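Local coordinates for protein putative mannose-6-phosphate isomerase YvyI (Bacillus subtilis, PDB 1QWR) that probably catalyses the interconversion of D-mannose 6-phosphate and D-fructose 6-phosphate, using one bound zinc ion per subunit, at residues T23-R28 with E36-C41; Y122-K127 with G181-E186; R139-L144 with A221-V226. All blocks are in the same frame, centred on the assembly; numbering follows the deposited sequence.

Contact 1: T23-R28 with E36-C41. With ACT (acetate ion), chain F; FMT (formic acid), chain G.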
ATOM      1  N   THR A  23      -5.210   0.344  17.430  1.00 19.55           N
ATOM      2  CA  THR A  23      -4.919   1.756  17.692  1.00 18.98           C
ATOM      3  C   THR A  23      -3.467   2.096  17.355  1.00 17.58           C
ATOM      4  O   THR A  23      -3.019   3.199  17.641  1.00 19.16           O
ATOM      5  CB  THR A  23      -5.158   2.141  19.210  1.00 18.66           C
ATOM      6  OG1 THR A  23      -4.294   1.362  20.042  1.00 19.65           O
ATOM      7  CG2 THR A  23      -6.600   1.884  19.632  1.00 19.95           C
ATOM      8  N   ALA A  24      -2.731   1.170  16.743  1.00 17.79           N
ATOM      9  CA  ALA A  24      -1.328   1.434  16.423  1.00 17.16           C
ATOM     10  C   ALA A  24      -1.114   2.689  15.570  1.00 17.81           C
ATOM     11  O   ALA A  24      -0.063   3.331  15.661  1.00 16.74           O
ATOM     12  CB  ALA A  24      -0.692   0.211  15.735  1.00 17.76           C
ATOM     13  N   LEU A  25      -2.097   3.044  14.749  1.00 16.83           N
ATOM     14  CA  LEU A  25      -1.946   4.234  13.900  1.00 17.42           C
ATOM     15  C   LEU A  25      -1.901   5.481  14.775  1.00 18.93           C
ATOM     16  O   LEU A  25      -1.247   6.474  14.443  1.00 17.26           O
ATOM     17  CB  LEU A  25      -3.094   4.316  12.883  1.00 16.42           C
ATOM     18  CG  LEU A  25      -2.960   3.249  11.789  1.00 16.56           C
ATOM     19  CD1 LEU A  25      -4.260   3.094  10.995  1.00 18.72           C
ATOM     20  CD2 LEU A  25      -1.815   3.678  10.843  1.00 18.52           C
ATOM     21  N   ARG A  26      -2.601   5.438  15.901  1.00 20.56           N
ATOM     22  CA  ARG A  26      -2.556   6.575  16.800  1.00 19.43           C
ATOM     23  C   ARG A  26      -1.312   6.454  17.681  1.00 20.03           C
ATOM     24  O   ARG A  26      -0.556   7.410  17.837  1.00 19.40           O
ATOM     25  CB  ARG A  26      -3.799   6.630  17.699  1.00 21.86           C
ATOM     26  CG  ARG A  26      -3.685   7.752  18.736  1.00 23.52           C
ATOM     27  CD  ARG A  26      -4.916   7.875  19.603  1.00 26.91           C
ATOM     28  NE  ARG A  26      -5.159   6.684  20.402  1.00 26.89           N
ATOM     29  CZ  ARG A  26      -6.327   6.057  20.433  1.00 27.40           C
ATOM     30  NH1 ARG A  26      -7.339   6.511  19.707  1.00 28.66           N
ATOM     31  NH2 ARG A  26      -6.491   4.988  21.204  1.00 28.48           N
ATOM     32  N   ASP A  27      -1.083   5.265  18.237  1.00 20.53           N
ATOM     33  CA  ASP A  27       0.059   5.061  19.151  1.00 20.35           C
ATOM     34  C   ASP A  27       1.453   5.251  18.532  1.00 19.89           C
ATOM     35  O   ASP A  27       2.369   5.769  19.179  1.00 19.69           O
ATOM     36  CB  ASP A  27      -0.001   3.651  19.793  1.00 20.04           C
ATOM     37  CG  ASP A  27      -1.296   3.399  20.573  1.00 23.58           C
ATOM     38  OD1 ASP A  27      -1.868   4.355  21.136  1.00 24.87           O
ATOM     39  OD2 ASP A  27      -1.738   2.229  20.634  1.00 28.29           O
ATOM     40  N   ARG A  28       1.617   4.851  17.279  1.00 18.03           N
ATOM     41  CA  ARG A  28       2.918   4.949  16.638  1.00 19.16           C
ATOM     42  C   ARG A  28       3.090   6.097  15.651  1.00 19.21           C
ATOM     43  O   ARG A  28       4.220   6.510  15.385  1.00 17.02           O
ATOM     44  CB  ARG A  28       3.232   3.614  15.964  1.00 20.54           C
ATOM     45  CG  ARG A  28       3.000   2.460  16.918  1.00 24.52           C
ATOM     46  CD  ARG A  28       3.422   1.127  16.358  1.00 27.16           C
ATOM     47  NE  ARG A  28       4.850   1.085  16.060  1.00 31.59           N
ATOM     48  CZ  ARG A  28       5.533  -0.039  15.883  1.00 30.47           C
ATOM     49  NH1 ARG A  28       4.913  -1.207  15.983  1.00 33.58           N
ATOM     50  NH2 ARG A  28       6.825   0.008  15.604  1.00 31.17           N
ATOM     51  N   GLU A  36     -11.321   2.538  17.989  1.00 27.22           N
ATOM     52  CA  GLU A  36     -10.216   1.817  18.609  1.00 26.24           C
ATOM     53  C   GLU A  36      -9.922   0.541  17.811  1.00 25.03           C
ATOM     54  O   GLU A  36      -9.094  -0.279  18.214  1.00 25.65           O
ATOM     55  CB  GLU A  36     -10.539   1.496  20.073  1.00 27.61           C
ATOM     56  CG  GLU A  36     -10.929   2.737  20.861  1.00 30.96           C
ATOM     57  CD  GLU A  36      -9.842   3.802  20.870  1.00 33.33           C
ATOM     58  OE1 GLU A  36      -8.830   3.612  21.571  1.00 34.27           O
ATOM     59  OE2 GLU A  36      -9.992   4.831  20.168  1.00 36.35           O
ATOM     60  N   SER A  37     -10.612   0.385  16.680  1.00 23.23           N
ATOM     61  CA  SER A  37     -10.390  -0.747  15.775  1.00 24.02           C
ATOM     62  C   SER A  37     -10.175  -0.163  14.386  1.00 22.94           C
ATOM     63  O   SER A  37     -10.968  -0.388  13.488  1.00 21.65           O
ATOM     64  CB  SER A  37     -11.602  -1.690  15.729  1.00 27.03           C
ATOM     65  OG  SER A  37     -11.640  -2.520  16.872  1.00 34.58           O
ATOM     66  N   THR A  38      -9.108   0.617  14.222  1.00 21.87           N
ATOM     67  CA  THR A  38      -8.823   1.233  12.925  1.00 20.41           C
ATOM     68  C   THR A  38      -7.741   0.394  12.241  1.00 18.83           C
ATOM     69  O   THR A  38      -6.618   0.305  12.721  1.00 18.57           O
ATOM     70  CB  THR A  38      -8.350   2.701  13.121  1.00 20.52           C
ATOM     71  OG1 THR A  38      -9.419   3.460  13.723  1.00 21.52           O
ATOM     72  CG2 THR A  38      -7.965   3.347  11.775  1.00 19.05           C
ATOM     73  N   GLY A  39      -8.094  -0.236  11.123  1.00 19.24           N
ATOM     74  CA  GLY A  39      -7.132  -1.068  10.435  1.00 16.93           C
ATOM     75  C   GLY A  39      -6.377  -0.405   9.306  1.00 16.79           C
ATOM     76  O   GLY A  39      -5.231  -0.773   9.035  1.00 16.65           O
ATOM     77  N   GLU A  40      -6.981   0.579   8.650  1.00 15.79           N
ATOM     78  CA  GLU A  40      -6.287   1.182   7.511  1.00 17.35           C
ATOM     79  C   GLU A  40      -6.218   2.701   7.485  1.00 16.55           C
ATOM     80  O   GLU A  40      -7.160   3.392   7.867  1.00 18.03           O
ATOM     81  CB  GLU A  40      -6.930   0.719   6.188  1.00 15.41           C
ATOM     82  CG  GLU A  40      -7.238  -0.795   6.098  1.00 17.30           C
ATOM     83  CD  GLU A  40      -7.643  -1.269   4.690  1.00 21.73           C
ATOM     84  OE1 GLU A  40      -8.053  -0.440   3.848  1.00 19.77           O
ATOM     85  OE2 GLU A  40      -7.561  -2.499   4.429  1.00 22.52           O
ATOM     86  N   CYS A  41      -5.066   3.196   7.051  1.00 14.94           N
ATOM     87  CA  CYS A  41      -4.871   4.611   6.824  1.00 14.52           C
ATOM     88  C   CYS A  41      -4.659   4.689   5.301  1.00 16.46           C
ATOM     89  O   CYS A  41      -3.667   4.163   4.798  1.00 14.22           O
ATOM     90  CB  CYS A  41      -3.608   5.125   7.508  1.00 14.56           C
ATOM     91  SG  CYS A  41      -3.188   6.832   7.023  1.00 20.33           S
TER
HETATM   92  C   ACT F 607      -7.769  10.388  19.167  1.00 36.21           C
HETATM   93  O   ACT F 607      -7.755  11.608  18.843  1.00 34.66           O
HETATM   94  OXT ACT F 607      -7.924   9.439  18.343  1.00 30.78           O
HETATM   95  CH3 ACT F 607      -7.331  10.039  20.584  1.00 34.87           C
HETATM   96  C   FMT G 606       2.680  -4.433  15.591  1.00 57.03           C
HETATM   97  O1  FMT G 606       3.928  -4.696  15.486  1.00 55.51           O
HETATM   98  O2  FMT G 606       2.439  -3.174  15.564  1.00 58.02           O
HETATM   99  O   HOH W   1      -4.697   1.792  14.266  1.00 15.98           O
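This is a helix-on-strand contact in which helix 24-29 lies against the start of strand 38-44, with an apolar interior, a water bridge and a salt bridge at the outer end. The axes of the two short elements come within 9.1 Å at an angle of 69°, and the helix meets the strand mainly through Leu25. With CG anti to its carbonyl carbon, Leu25 CD1 reaches Thr38 CG2 at 3.8 Å, the two side chains crossing at about a right angle, while Leu25 CD2 rests on Cys41 CB at 4.1 Å. Leu89 of strand 85-92 also packs against both Leu25 and Cys41. Between Thr38 and Cys41 the strand carries a classic beta bulge: Gly39 and Glu40 both face Lys16 on strand 9-17, within the cupin-type catalytic domain of the type I phosphomannose isomerases. Glu40 leaves the backbone away from the helix; its OE1 forms a salt bridge with Lys88 and accepts a hydrogen bond from Trp42 NE1, and its side chain lies about 7 Å from the zinc ion. A water ties the first turn to the strand: it accepts from Leu25 N and lies 2.9 Å from Thr38 O, to which it can donate. Arg26 leaves the helix with CG anti to the backbone N, bends at chi3 (63°), and grips Glu36 end-on. Arg26 NH2 reaches Glu36 OE1 at 2.7 Å and Arg26 NH1 reaches Glu36 OE2 at 3.2 Å; both oxygens use syn lone pairs, and the guanidinium and carboxylate planes differ by 12°. An acetate, probably from the crystallisation liquor, takes a further bond from NH1. Thr23 CG2 lies 3.4 Å from Glu36 OE1, whereas Thr23 OG1 turns to Asp27 OD2, one helical turn on.

Contact 2: Y122-K127 with G181-E186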
ATOM      1  N   TYR A 122       5.546  -3.712   2.507  1.00 13.55           N
ATOM      2  CA  TYR A 122       6.825  -3.476   3.148  1.00 15.52           C
ATOM      3  C   TYR A 122       6.474  -3.629   4.616  1.00 16.63           C
ATOM      4  O   TYR A 122       5.603  -2.923   5.132  1.00 14.22           O
ATOM      5  CB  TYR A 122       7.368  -2.059   2.928  1.00 13.63           C
ATOM      6  CG  TYR A 122       8.559  -1.799   3.807  1.00 14.78           C
ATOM      7  CD1 TYR A 122       9.787  -2.410   3.532  1.00 18.52           C
ATOM      8  CD2 TYR A 122       8.455  -1.007   4.969  1.00 14.81           C
ATOM      9  CE1 TYR A 122      10.879  -2.249   4.391  1.00 17.16           C
ATOM     10  CE2 TYR A 122       9.550  -0.839   5.836  1.00 14.91           C
ATOM     11  CZ  TYR A 122      10.757  -1.472   5.539  1.00 16.60           C
ATOM     12  OH  TYR A 122      11.830  -1.386   6.418  1.00 16.93           O
ATOM     13  N   ILE A 123       7.140  -4.558   5.294  1.00 16.13           N
ATOM     14  CA  ILE A 123       6.856  -4.781   6.699  1.00 17.67           C
ATOM     15  C   ILE A 123       7.635  -3.780   7.558  1.00 16.45           C
ATOM     16  O   ILE A 123       8.855  -3.904   7.735  1.00 17.44           O
ATOM     17  CB  ILE A 123       7.240  -6.212   7.118  1.00 18.16           C
ATOM     18  CG1 ILE A 123       6.584  -7.231   6.169  1.00 18.98           C
ATOM     19  CG2 ILE A 123       6.857  -6.447   8.592  1.00 17.66           C
ATOM     20  CD1 ILE A 123       5.021  -7.181   6.136  1.00 17.57           C
ATOM     21  N   ILE A 124       6.935  -2.788   8.093  1.00 18.02           N
ATOM     22  CA  ILE A 124       7.595  -1.790   8.914  1.00 17.54           C
ATOM     23  C   ILE A 124       8.000  -2.435  10.235  1.00 19.71           C
ATOM     24  O   ILE A 124       9.142  -2.300  10.676  1.00 20.02           O
ATOM     25  CB  ILE A 124       6.667  -0.581   9.212  1.00 17.32           C
ATOM     26  CG1 ILE A 124       6.270   0.123   7.902  1.00 17.48           C
ATOM     27  CG2 ILE A 124       7.407   0.421  10.090  1.00 17.26           C
ATOM     28  CD1 ILE A 124       5.032   1.032   8.036  1.00 17.15           C
ATOM     29  N   ASP A 125       7.067  -3.150  10.854  1.00 19.73           N
ATOM     30  CA  ASP A 125       7.344  -3.809  12.133  1.00 19.60           C
ATOM     31  C   ASP A 125       6.376  -4.979  12.271  1.00 23.15           C
ATOM     32  O   ASP A 125       5.351  -5.048  11.589  1.00 20.58           O
ATOM     33  CB  ASP A 125       7.128  -2.818  13.285  1.00 21.14           C
ATOM     34  CG  ASP A 125       7.800  -3.259  14.590  1.00 22.73           C
ATOM     35  OD1 ASP A 125       8.450  -4.321  14.625  1.00 21.65           O
ATOM     36  OD2 ASP A 125       7.674  -2.528  15.592  1.00 25.41           O
ATOM     37  N   CYS A 126       6.701  -5.905  13.157  1.00 23.26           N
ATOM     38  CA  CYS A 126       5.844  -7.060  13.354  1.00 24.98           C
ATOM     39  C   CYS A 126       6.346  -7.814  14.565  1.00 26.24           C
ATOM     40  O   CYS A 126       7.489  -7.633  14.988  1.00 25.36           O
ATOM     41  CB  CYS A 126       5.858  -7.983  12.117  1.00 22.29           C
ATOM     42  SG  CYS A 126       7.410  -8.849  11.725  1.00 22.99           S
ATOM     43  N   LYS A 127       5.484  -8.655  15.120  1.00 28.28           N
ATOM     44  CA  LYS A 127       5.862  -9.440  16.287  1.00 29.90           C
ATOM     45  C   LYS A 127       6.810 -10.547  15.869  1.00 30.60           C
ATOM     46  O   LYS A 127       6.854 -10.948  14.694  1.00 27.81           O
ATOM     47  CB  LYS A 127       4.627 -10.036  16.968  1.00 30.54           C
ATOM     48  CG  LYS A 127       3.837 -11.011  16.108  1.00 36.52           C
ATOM     49  CD  LYS A 127       2.719 -11.658  16.912  1.00 40.45           C
ATOM     50  CE  LYS A 127       1.823 -12.518  16.040  1.00 41.97           C
ATOM     51  NZ  LYS A 127       0.787 -13.218  16.866  1.00 46.41           N
ATOM     52  N   GLY A 181      -0.412  -9.079  14.192  1.00 17.89           N
ATOM     53  CA  GLY A 181       0.869  -8.554  14.649  1.00 21.40           C
ATOM     54  C   GLY A 181       1.818  -7.966  13.629  1.00 20.78           C
ATOM     55  O   GLY A 181       3.011  -8.234  13.677  1.00 22.38           O
ATOM     56  N   ALA A 182       1.299  -7.149  12.722  1.00 20.23           N
ATOM     57  CA  ALA A 182       2.135  -6.564  11.678  1.00 18.29           C
ATOM     58  C   ALA A 182       1.713  -5.135  11.410  1.00 17.97           C
ATOM     59  O   ALA A 182       0.533  -4.816  11.506  1.00 17.15           O
ATOM     60  CB  ALA A 182       2.002  -7.385  10.377  1.00 18.04           C
ATOM     61  N   LEU A 183       2.687  -4.291  11.089  1.00 15.39           N
ATOM     62  CA  LEU A 183       2.461  -2.883  10.760  1.00 15.68           C
ATOM     63  C   LEU A 183       3.031  -2.776   9.354  1.00 14.41           C
ATOM     64  O   LEU A 183       4.244  -2.907   9.166  1.00 16.40           O
ATOM     65  CB  LEU A 183       3.242  -1.990  11.714  1.00 15.89           C
ATOM     66  CG  LEU A 183       3.150  -0.506  11.386  1.00 17.50           C
ATOM     67  CD1 LEU A 183       1.715  -0.025  11.545  1.00 18.42           C
ATOM     68  CD2 LEU A 183       4.064   0.246  12.341  1.00 19.74           C
ATOM     69  N   VAL A 184       2.171  -2.510   8.373  1.00 13.50           N
ATOM     70  CA  VAL A 184       2.586  -2.524   6.970  1.00 14.73           C
ATOM     71  C   VAL A 184       2.351  -1.274   6.127  1.00 15.39           C
ATOM     72  O   VAL A 184       1.340  -0.596   6.304  1.00 16.00           O
ATOM     73  CB  VAL A 184       1.838  -3.695   6.252  1.00 17.36           C
ATOM     74  CG1 VAL A 184       2.293  -3.849   4.788  1.00 14.84           C
ATOM     75  CG2 VAL A 184       2.053  -4.974   7.009  1.00 16.31           C
ATOM     76  N   LEU A 185       3.283  -0.989   5.215  1.00 15.11           N
ATOM     77  CA  LEU A 185       3.106   0.100   4.245  1.00 14.51           C
ATOM     78  C   LEU A 185       2.781  -0.696   2.958  1.00 15.62           C
ATOM     79  O   LEU A 185       3.644  -1.382   2.384  1.00 13.38           O
ATOM     80  CB  LEU A 185       4.380   0.938   4.076  1.00 14.01           C
ATOM     81  CG  LEU A 185       4.317   2.224   3.214  1.00 15.86           C
ATOM     82  CD1 LEU A 185       3.987   1.882   1.772  1.00 14.93           C
ATOM     83  CD2 LEU A 185       3.283   3.171   3.770  1.00 17.27           C
ATOM     84  N   GLU A 186       1.522  -0.594   2.519  1.00 14.00           N
ATOM     85  CA  GLU A 186       1.019  -1.304   1.359  1.00 16.14           C
ATOM     86  C   GLU A 186       0.861  -0.384   0.153  1.00 16.47           C
ATOM     87  O   GLU A 186       0.137   0.609   0.213  1.00 16.21           O
ATOM     88  CB  GLU A 186      -0.336  -1.917   1.710  1.00 15.44           C
ATOM     89  CG  GLU A 186      -0.930  -2.866   0.675  1.00 16.98           C
ATOM     90  CD  GLU A 186      -2.278  -3.370   1.133  1.00 18.11           C
ATOM     91  OE1 GLU A 186      -3.184  -2.532   1.303  1.00 18.18           O
ATOM     92  OE2 GLU A 186      -2.429  -4.599   1.349  1.00 21.68           O
TER
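Ile124 has CG1 anti to its carbonyl carbon and CG2 anti to its backbone N (chi1 -62°), Leu183 has CG anti to its backbone N (chi1 176°), and these torsions bring Ile124 CG2, not CG1, to 4.0 Å from Leu183 CD2 in an oblique crossing. Their strands, 119-126 and 182-189, are antiparallel neighbours interrupted by a classic beta bulge, in which Ile124 and Asp125 both face Leu183. The helix-like psi of Ile124 (-48°) marks the extra residue. Leu183 O is therefore used twice, accepting from Ile124 N at 2.9 Å, nearly along the C=O axis, and from Asp125 N at 3.3 Å, in the carbonyl plane on a lone pair. Leu183 N returns a bond to Asp125 O at 2.8 Å. Before the bulge, Tyr122 and Leu185 form a hydrogen-bonded pair with reciprocal backbone bonds; after it the register slips by one. Ile124 CD1 reaches on to Leu185 CB, while Leu89 and Ile276 pack around Ile124. On the face bearing Ile123 and Val184, Ile123 CD1 touches Val184 CG2 at 3.8 Å, and beyond the bulge Cys126 and Ala182 are a close non-hydrogen-bonded pair. Strand 119-126 begins with the zinc ligand Glu119, and the Val184 side chain is about 9 Å from the metal, so the pairing belongs to the cupin framework around it. Two polar ends are met elsewhere: Tyr122 OH bonds to Lys255 and Asp125 OD2 is held by Arg28. Asp125 OD1 is met locally, by Cys126 N from above the carboxylate plane. Gly181, with positive phi and part of a G1 bulge against Val92, leaves room for the Lys127 side chain, and Gly181 O takes Lys127 N at 2.9 Å in the carbonyl plane.

Contact 3: R139-L144 with A221-V226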
ATOM      1  N   ARG A 139      -3.754 -27.788  -7.149  1.00 26.81           N
ATOM      2  CA  ARG A 139      -3.215 -27.996  -8.485  1.00 27.24           C
ATOM      3  C   ARG A 139      -4.222 -27.718  -9.592  1.00 26.35           C
ATOM      4  O   ARG A 139      -3.856 -27.623 -10.771  1.00 27.22           O
ATOM      5  CB  ARG A 139      -2.691 -29.434  -8.594  1.00 31.06           C
ATOM      6  CG  ARG A 139      -1.576 -29.755  -7.593  1.00 35.98           C
ATOM      7  CD  ARG A 139      -1.215 -31.243  -7.611  1.00 41.85           C
ATOM      8  NE  ARG A 139      -2.278 -32.073  -7.049  1.00 44.81           N
ATOM      9  CZ  ARG A 139      -2.307 -33.403  -7.106  1.00 48.22           C
ATOM     10  NH1 ARG A 139      -1.328 -34.066  -7.709  1.00 49.41           N
ATOM     11  NH2 ARG A 139      -3.308 -34.074  -6.552  1.00 49.02           N
ATOM     12  N   SER A 140      -5.490 -27.597  -9.210  1.00 25.15           N
ATOM     13  CA  SER A 140      -6.555 -27.321 -10.156  1.00 25.00           C
ATOM     14  C   SER A 140      -7.641 -26.520  -9.457  1.00 24.54           C
ATOM     15  O   SER A 140      -7.740 -26.519  -8.223  1.00 24.09           O
ATOM     16  CB  SER A 140      -7.151 -28.627 -10.700  1.00 24.79           C
ATOM     17  OG  SER A 140      -7.912 -29.273  -9.702  1.00 26.47           O
ATOM     18  N   LYS A 141      -8.468 -25.829 -10.231  1.00 23.47           N
ATOM     19  CA  LYS A 141      -9.520 -25.052  -9.613  1.00 24.31           C
ATOM     20  C   LYS A 141     -10.568 -25.925  -8.920  1.00 24.47           C
ATOM     21  O   LYS A 141     -11.172 -25.492  -7.943  1.00 24.02           O
ATOM     22  CB  LYS A 141     -10.151 -24.097 -10.628  1.00 23.78           C
ATOM     23  CG  LYS A 141      -9.133 -23.024 -11.054  1.00 25.59           C
ATOM     24  CD  LYS A 141      -9.761 -21.663 -11.316  1.00 23.83           C
ATOM     25  CE  LYS A 141      -8.675 -20.627 -11.636  1.00 23.89           C
ATOM     26  NZ  LYS A 141      -9.259 -19.273 -11.848  1.00 23.22           N
ATOM     27  N   THR A 142     -10.765 -27.161  -9.386  1.00 23.60           N
ATOM     28  CA  THR A 142     -11.731 -28.037  -8.716  1.00 24.92           C
ATOM     29  C   THR A 142     -11.178 -28.393  -7.326  1.00 24.24           C
ATOM     30  O   THR A 142     -11.919 -28.447  -6.345  1.00 25.59           O
ATOM     31  CB  THR A 142     -11.983 -29.349  -9.507  1.00 25.07           C
ATOM     32  OG1 THR A 142     -12.514 -29.036 -10.797  1.00 26.14           O
ATOM     33  CG2 THR A 142     -13.005 -30.218  -8.784  1.00 27.44           C
ATOM     34  N   GLU A 143      -9.869 -28.618  -7.260  1.00 25.81           N
ATOM     35  CA  GLU A 143      -9.176 -28.955  -6.015  1.00 27.73           C
ATOM     36  C   GLU A 143      -9.233 -27.761  -5.044  1.00 27.19           C
ATOM     37  O   GLU A 143      -9.470 -27.927  -3.850  1.00 26.47           O
ATOM     38  CB  GLU A 143      -7.726 -29.313  -6.342  1.00 32.22           C
ATOM     39  CG  GLU A 143      -6.870 -29.859  -5.203  1.00 38.00           C
ATOM     40  CD  GLU A 143      -5.558 -30.443  -5.725  1.00 41.67           C
ATOM     41  OE1 GLU A 143      -5.605 -31.418  -6.510  1.00 48.17           O
ATOM     42  OE2 GLU A 143      -4.476 -29.940  -5.372  1.00 44.43           O
ATOM     43  N   LEU A 144      -9.011 -26.560  -5.564  1.00 25.29           N
ATOM     44  CA  LEU A 144      -9.066 -25.365  -4.736  1.00 26.12           C
ATOM     45  C   LEU A 144     -10.461 -25.281  -4.113  1.00 26.55           C
ATOM     46  O   LEU A 144     -10.611 -25.086  -2.893  1.00 27.36           O
ATOM     47  CB  LEU A 144      -8.788 -24.127  -5.599  1.00 24.88           C
ATOM     48  CG  LEU A 144      -8.876 -22.768  -4.889  1.00 27.87           C
ATOM     49  CD1 LEU A 144      -7.731 -22.674  -3.892  1.00 27.03           C
ATOM     50  CD2 LEU A 144      -8.810 -21.613  -5.914  1.00 26.56           C
ATOM     51  N   ALA A 221      -8.504 -16.356  -9.026  1.00 19.69           N
ATOM     52  CA  ALA A 221      -7.312 -16.984  -8.489  1.00 20.29           C
ATOM     53  C   ALA A 221      -6.466 -17.733  -9.495  1.00 21.64           C
ATOM     54  O   ALA A 221      -6.974 -18.446 -10.354  1.00 22.53           O
ATOM     55  CB  ALA A 221      -7.700 -17.925  -7.329  1.00 21.08           C
ATOM     56  N   THR A 222      -5.159 -17.561  -9.365  1.00 21.17           N
ATOM     57  CA  THR A 222      -4.200 -18.233 -10.211  1.00 21.15           C
ATOM     58  C   THR A 222      -3.994 -19.639  -9.652  1.00 21.83           C
ATOM     59  O   THR A 222      -3.630 -19.796  -8.492  1.00 20.29           O
ATOM     60  CB  THR A 222      -2.875 -17.525 -10.166  1.00 21.30           C
ATOM     61  OG1 THR A 222      -3.068 -16.188 -10.616  1.00 20.50           O
ATOM     62  CG2 THR A 222      -1.842 -18.237 -11.038  1.00 23.96           C
ATOM     63  N   VAL A 223      -4.211 -20.649 -10.483  1.00 22.87           N
ATOM     64  CA  VAL A 223      -4.036 -22.029 -10.057  1.00 22.81           C
ATOM     65  C   VAL A 223      -3.304 -22.796 -11.161  1.00 24.74           C
ATOM     66  O   VAL A 223      -3.726 -22.757 -12.309  1.00 24.50           O
ATOM     67  CB  VAL A 223      -5.399 -22.705  -9.833  1.00 24.12           C
ATOM     68  CG1 VAL A 223      -5.194 -24.145  -9.373  1.00 22.08           C
ATOM     69  CG2 VAL A 223      -6.223 -21.901  -8.825  1.00 21.55           C
ATOM     70  N   PRO A 224      -2.191 -23.478 -10.832  1.00 25.71           N
ATOM     71  CA  PRO A 224      -1.593 -23.571  -9.500  1.00 25.31           C
ATOM     72  C   PRO A 224      -0.855 -22.292  -9.149  1.00 25.26           C
ATOM     73  O   PRO A 224      -0.639 -21.438 -10.001  1.00 22.15           O
ATOM     74  CB  PRO A 224      -0.625 -24.736  -9.638  1.00 27.23           C
ATOM     75  CG  PRO A 224      -0.141 -24.588 -11.037  1.00 27.60           C
ATOM     76  CD  PRO A 224      -1.444 -24.322 -11.788  1.00 27.65           C
ATOM     77  N   HIS A 225      -0.471 -22.173  -7.888  1.00 26.65           N
ATOM     78  CA  HIS A 225       0.278 -21.006  -7.454  1.00 27.99           C
ATOM     79  C   HIS A 225       1.739 -21.251  -7.753  1.00 30.63           C
ATOM     80  O   HIS A 225       2.250 -22.344  -7.515  1.00 30.39           O
ATOM     81  CB  HIS A 225       0.162 -20.792  -5.943  1.00 25.46           C
ATOM     82  CG  HIS A 225       1.072 -19.718  -5.431  1.00 26.72           C
ATOM     83  ND1 HIS A 225       0.774 -18.375  -5.541  1.00 26.00           N
ATOM     84  CD2 HIS A 225       2.307 -19.784  -4.874  1.00 26.65           C
ATOM     85  CE1 HIS A 225       1.787 -17.662  -5.078  1.00 26.34           C
ATOM     86  NE2 HIS A 225       2.730 -18.492  -4.669  1.00 26.03           N
ATOM     87  N   VAL A 226       2.402 -20.225  -8.257  1.00 32.07           N
ATOM     88  CA  VAL A 226       3.831 -20.289  -8.529  1.00 35.75           C
ATOM     89  C   VAL A 226       4.402 -19.007  -7.907  1.00 37.13           C
ATOM     90  O   VAL A 226       3.910 -17.914  -8.191  1.00 35.57           O
ATOM     91  CB  VAL A 226       4.122 -20.314 -10.052  1.00 36.79           C
ATOM     92  CG1 VAL A 226       5.627 -20.297 -10.302  1.00 36.47           C
ATOM     93  CG2 VAL A 226       3.498 -21.565 -10.678  1.00 37.55           C
TER
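Arg139 stands just before the N-cap of helix 141-149, whose first turn lies against the irregular chain after helix 214-220. Its backbone N bonds to Glu143 OE2 from above the carboxylate plane, and its NE forms a salt bridge with the same carboxylate through two long, weak hydrogen bonds; across the contact, Arg139 O lies 4.2 Å from Pro224 CD, next to a cis peptide bond. Ser140 is the N-cap itself: Ser140 OG accepts from Glu143 N at 3.2 Å, capping the first turn. Its backbone is also the landing place of Val223, whose CG1, anti to the backbone N, comes to 3.4 Å from Ser140 C. Lys141 then lays its aliphatic part along the same valine, with Lys141 CG 3.8 Å from Val223 CG2, and bends at chi2 (-145°) so that the ammonium can reach the C-terminal end of helix 214-220. There NZ is shared between the carbonyls of Ala221 and Val218, an arrangement that would favour the charged form; the bond from Lys141 NZ to Ala221 O measures 2.9 Å and lies in the carbonyl plane. One turn along from Ser140, Leu144 CD2 rests against both Val223 CG2 (3.9 Å) and Ala221 CB (4.1 Å).

In the fold
The three contacts illustrate how chemistry follows position in one cupin-type enzyme. Contacts 1 and 2 are mostly buried and reach the same strand system, with centres 12 Å apart: strand 85-92 pairs with both 38-44 and 182-189. They also touch directly, for Arg28 NH2 meets Asp125 OD2 at 2.7 Å in a salt bridge while Arg28 CZ packs on Leu183 CD2. Contact 2 depends on backbone pairing, whereas contact 1 relies on side chains and a water. Contact 3 is only partly buried and lies apart, its nearest atoms about 15 Å from contact 2; there the start of one helix meets the chain leaving another through a small apolar patch and a lysine-to-carbonyl bond.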